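Hypothetical protein (Bacteroides fragilis, PDB 4JX0) is of unknown function but binds magnesium and pairs a BT_3987-like N-terminal domain with a second beta-rich domain probably related to F5/8 type C modules. Local coordinates at residues A[137-142]-A[170-175]. Sequence-based numbering, arbitrary orientation.
Sequences NNLSGY and LNLSIR
Leu-172 and Leu-139 make the main apolar contact where a type I beta turn, Asn-138 to Gly-141, leads into strand 142-150 and lies beside the end of strand 165-174, its antiparallel neighbour in the mixed sheet of the BT_3987-like N-terminal domain. The two leucine side chains cross at about a right angle and meet through their CD2 methyls, 3.8 Å apart. Leu-172 CB lies 3.6 Å from the carbonyl O of Asn-138, the same oxygen that accepts the turn-closing bond from Gly-141 N. Further along the strand, Ile-174 extends the apolar patch: its CG1 packs 3.7 Å from Leu-139 CD2, so this one methyl touches both strand residues.

Regular pairing is confined to the other end of the contact, where Tyr-142 and Leu-170 form an antiparallel hydrogen-bonded pair. Tyr-142 N donates to Leu-170 O at 3.0 Å, and Leu-170 N returns a bond of 2.8 Å to Tyr-142 O. Just before this pair, Gly-141, buried and last in the turn, faces Asn-171 with the two CA atoms 4.8 Å apart. Both paired side chains leave the same face of the sheet and also touch Phe-105. On its far side, strand 165-174 is bonded to strand 47-54, with Asn-171 ND2 reaching Glu-51 OE1, while Arg-175 beyond the strand end touches strand 269-276.

The Tyr-142 ring reaches back toward the start of its own segment and has Leu-172 CD1 at its edge, near the ring plane, 4.4 Å from CE1. At the tip of that ring, OH accepts a hydrogen bond from Asn-138 N (3.0 Å, N-H...O 151°), tying the start of the turn to the first residue of the following strand.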
loop_
_atom_site.group_PDB
_atom_site.type_symbol
_atom_site.label_atom_id
_atom_site.label_comp_id
_atom_site.label_asym_id
_atom_site.label_seq_id
_atom_site.Cartn_x
_atom_site.Cartn_y
_atom_site.Cartn_z
ATOM N N ASN A 137 -4.477 -8.073 -14.412
ATOM C CA ASN A 137 -5.403 -8.439 -13.326
ATOM C C ASN A 137 -5.153 -9.832 -12.702
ATOM O O ASN A 137 -6.089 -10.430 -12.143
ATOM C CB ASN A 137 -6.844 -8.360 -13.853
ATOM C CG ASN A 137 -7.208 -9.399 -14.885
ATOM O OD1 ASN A 137 -6.347 -10.003 -15.524
ATOM N ND2 ASN A 137 -8.498 -9.619 -15.076
ATOM N N ASN A 138 -3.898 -10.317 -12.729
ATOM C CA ASN A 138 -3.589 -11.614 -12.124
ATOM C C ASN A 138 -3.490 -11.438 -10.608
ATOM O O ASN A 138 -2.631 -10.687 -10.154
ATOM C CB ASN A 138 -2.308 -12.168 -12.709
ATOM C CG ASN A 138 -2.091 -13.595 -12.334
ATOM O OD1 ASN A 138 -1.293 -13.904 -11.447
ATOM N ND2 ASN A 138 -2.845 -14.490 -12.952
ATOM N N LEU A 139 -4.385 -12.084 -9.830
ATOM C CA LEU A 139 -4.433 -11.917 -8.363
ATOM C C LEU A 139 -3.194 -12.449 -7.642
ATOM O O LEU A 139 -2.820 -11.886 -6.605
ATOM C CB LEU A 139 -5.675 -12.577 -7.766
ATOM C CG LEU A 139 -7.021 -12.002 -8.208
ATOM C CD1 LEU A 139 -8.165 -12.879 -7.724
ATOM C CD2 LEU A 139 -7.218 -10.583 -7.693
ATOM N N SER A 140 -2.533 -13.485 -8.214
ATOM C CA SER A 140 -1.284 -14.055 -7.676
ATOM C C SER A 140 -0.155 -13.003 -7.635
ATOM O O SER A 140 0.815 -13.163 -6.890
ATOM C CB SER A 140 -0.824 -15.252 -8.509
ATOM O OG SER A 140 -1.910 -15.935 -9.114
ATOM N N GLY A 141 -0.294 -11.966 -8.459
ATOM C CA GLY A 141 0.648 -10.873 -8.559
ATOM C C GLY A 141 1.547 -11.110 -9.743
ATOM O O GLY A 141 1.292 -11.990 -10.570
ATOM N N TYR A 142 2.588 -10.300 -9.837
ATOM C CA TYR A 142 3.609 -10.399 -10.867
ATOM C C TYR A 142 4.946 -10.266 -10.195
ATOM O O TYR A 142 5.033 -9.685 -9.114
ATOM C CB TYR A 142 3.422 -9.326 -11.952
ATOM C CG TYR A 142 2.092 -9.407 -12.664
ATOM C CD1 TYR A 142 0.954 -8.836 -12.117
ATOM C CD2 TYR A 142 1.976 -10.035 -13.898
ATOM C CE1 TYR A 142 -0.276 -8.917 -12.758
ATOM C CE2 TYR A 142 0.753 -10.112 -14.558
ATOM C CZ TYR A 142 -0.373 -9.550 -13.983
ATOM O OH TYR A 142 -1.604 -9.607 -14.592
ATOM N N LEU A 170 4.928 -7.315 -7.606
ATOM C CA LEU A 170 3.740 -6.495 -7.658
ATOM C C LEU A 170 2.624 -7.303 -7.050
ATOM O O LEU A 170 2.147 -8.243 -7.677
ATOM C CB LEU A 170 3.436 -6.088 -9.098
ATOM C CG LEU A 170 2.262 -5.150 -9.295
ATOM C CD1 LEU A 170 2.461 -3.843 -8.553
ATOM C CD2 LEU A 170 2.039 -4.882 -10.760
ATOM N N ASN A 171 2.252 -6.974 -5.799
ATOM C CA ASN A 171 1.178 -7.653 -5.075
ATOM C C ASN A 171 -0.151 -7.023 -5.493
ATOM O O ASN A 171 -0.290 -5.796 -5.463
ATOM C CB ASN A 171 1.397 -7.554 -3.556
ATOM C CG ASN A 171 0.424 -8.387 -2.746
ATOM O OD1 ASN A 171 0.421 -9.624 -2.831
ATOM N ND2 ASN A 171 -0.465 -7.744 -1.982
ATOM N N LEU A 172 -1.119 -7.858 -5.894
ATOM C CA LEU A 172 -2.409 -7.387 -6.372
ATOM C C LEU A 172 -3.507 -7.874 -5.449
ATOM O O LEU A 172 -3.471 -9.024 -5.014
ATOM C CB LEU A 172 -2.611 -7.904 -7.797
ATOM C CG LEU A 172 -3.589 -7.110 -8.641
ATOM C CD1 LEU A 172 -3.048 -6.875 -10.024
ATOM C CD2 LEU A 172 -4.901 -7.813 -8.729
ATOM N N SER A 173 -4.466 -6.989 -5.135
ATOM C CA SER A 173 -5.589 -7.278 -4.235
ATOM C C SER A 173 -6.848 -6.533 -4.699
ATOM O O SER A 173 -6.737 -5.431 -5.219
ATOM C CB SER A 173 -5.237 -6.893 -2.795
ATOM O OG SER A 173 -4.551 -5.655 -2.713
ATOM N N ILE A 174 -8.044 -7.135 -4.520
ATOM C CA ILE A 174 -9.294 -6.518 -4.979
ATOM C C ILE A 174 -9.804 -5.449 -3.984
ATOM O O ILE A 174 -9.897 -5.682 -2.774
ATOM C CB ILE A 174 -10.405 -7.572 -5.264
ATOM C CG1 ILE A 174 -10.030 -8.424 -6.496
ATOM C CG2 ILE A 174 -11.774 -6.894 -5.494
ATOM C CD1 ILE A 174 -10.720 -9.772 -6.520
ATOM N N ARG A 175 -10.189 -4.296 -4.544
ATOM C CA ARG A 175 -10.785 -3.189 -3.801
ATOM C C ARG A 175 -11.695 -2.406 -4.738
ATOM O O ARG A 175 -11.225 -1.787 -5.700
ATOM C CB ARG A 175 -9.730 -2.260 -3.186
ATOM C CG ARG A 175 -10.343 -1.120 -2.365
ATOM C CD ARG A 175 -9.310 -0.344 -1.581
ATOM N NE ARG A 175 -8.754 0.769 -2.356
ATOM C CZ ARG A 175 -7.674 1.464 -2.018
ATOM N NH1 ARG A 175 -7.003 1.170 -0.907
ATOM N NH2 ARG A 175 -7.250 2.462 -2.791
#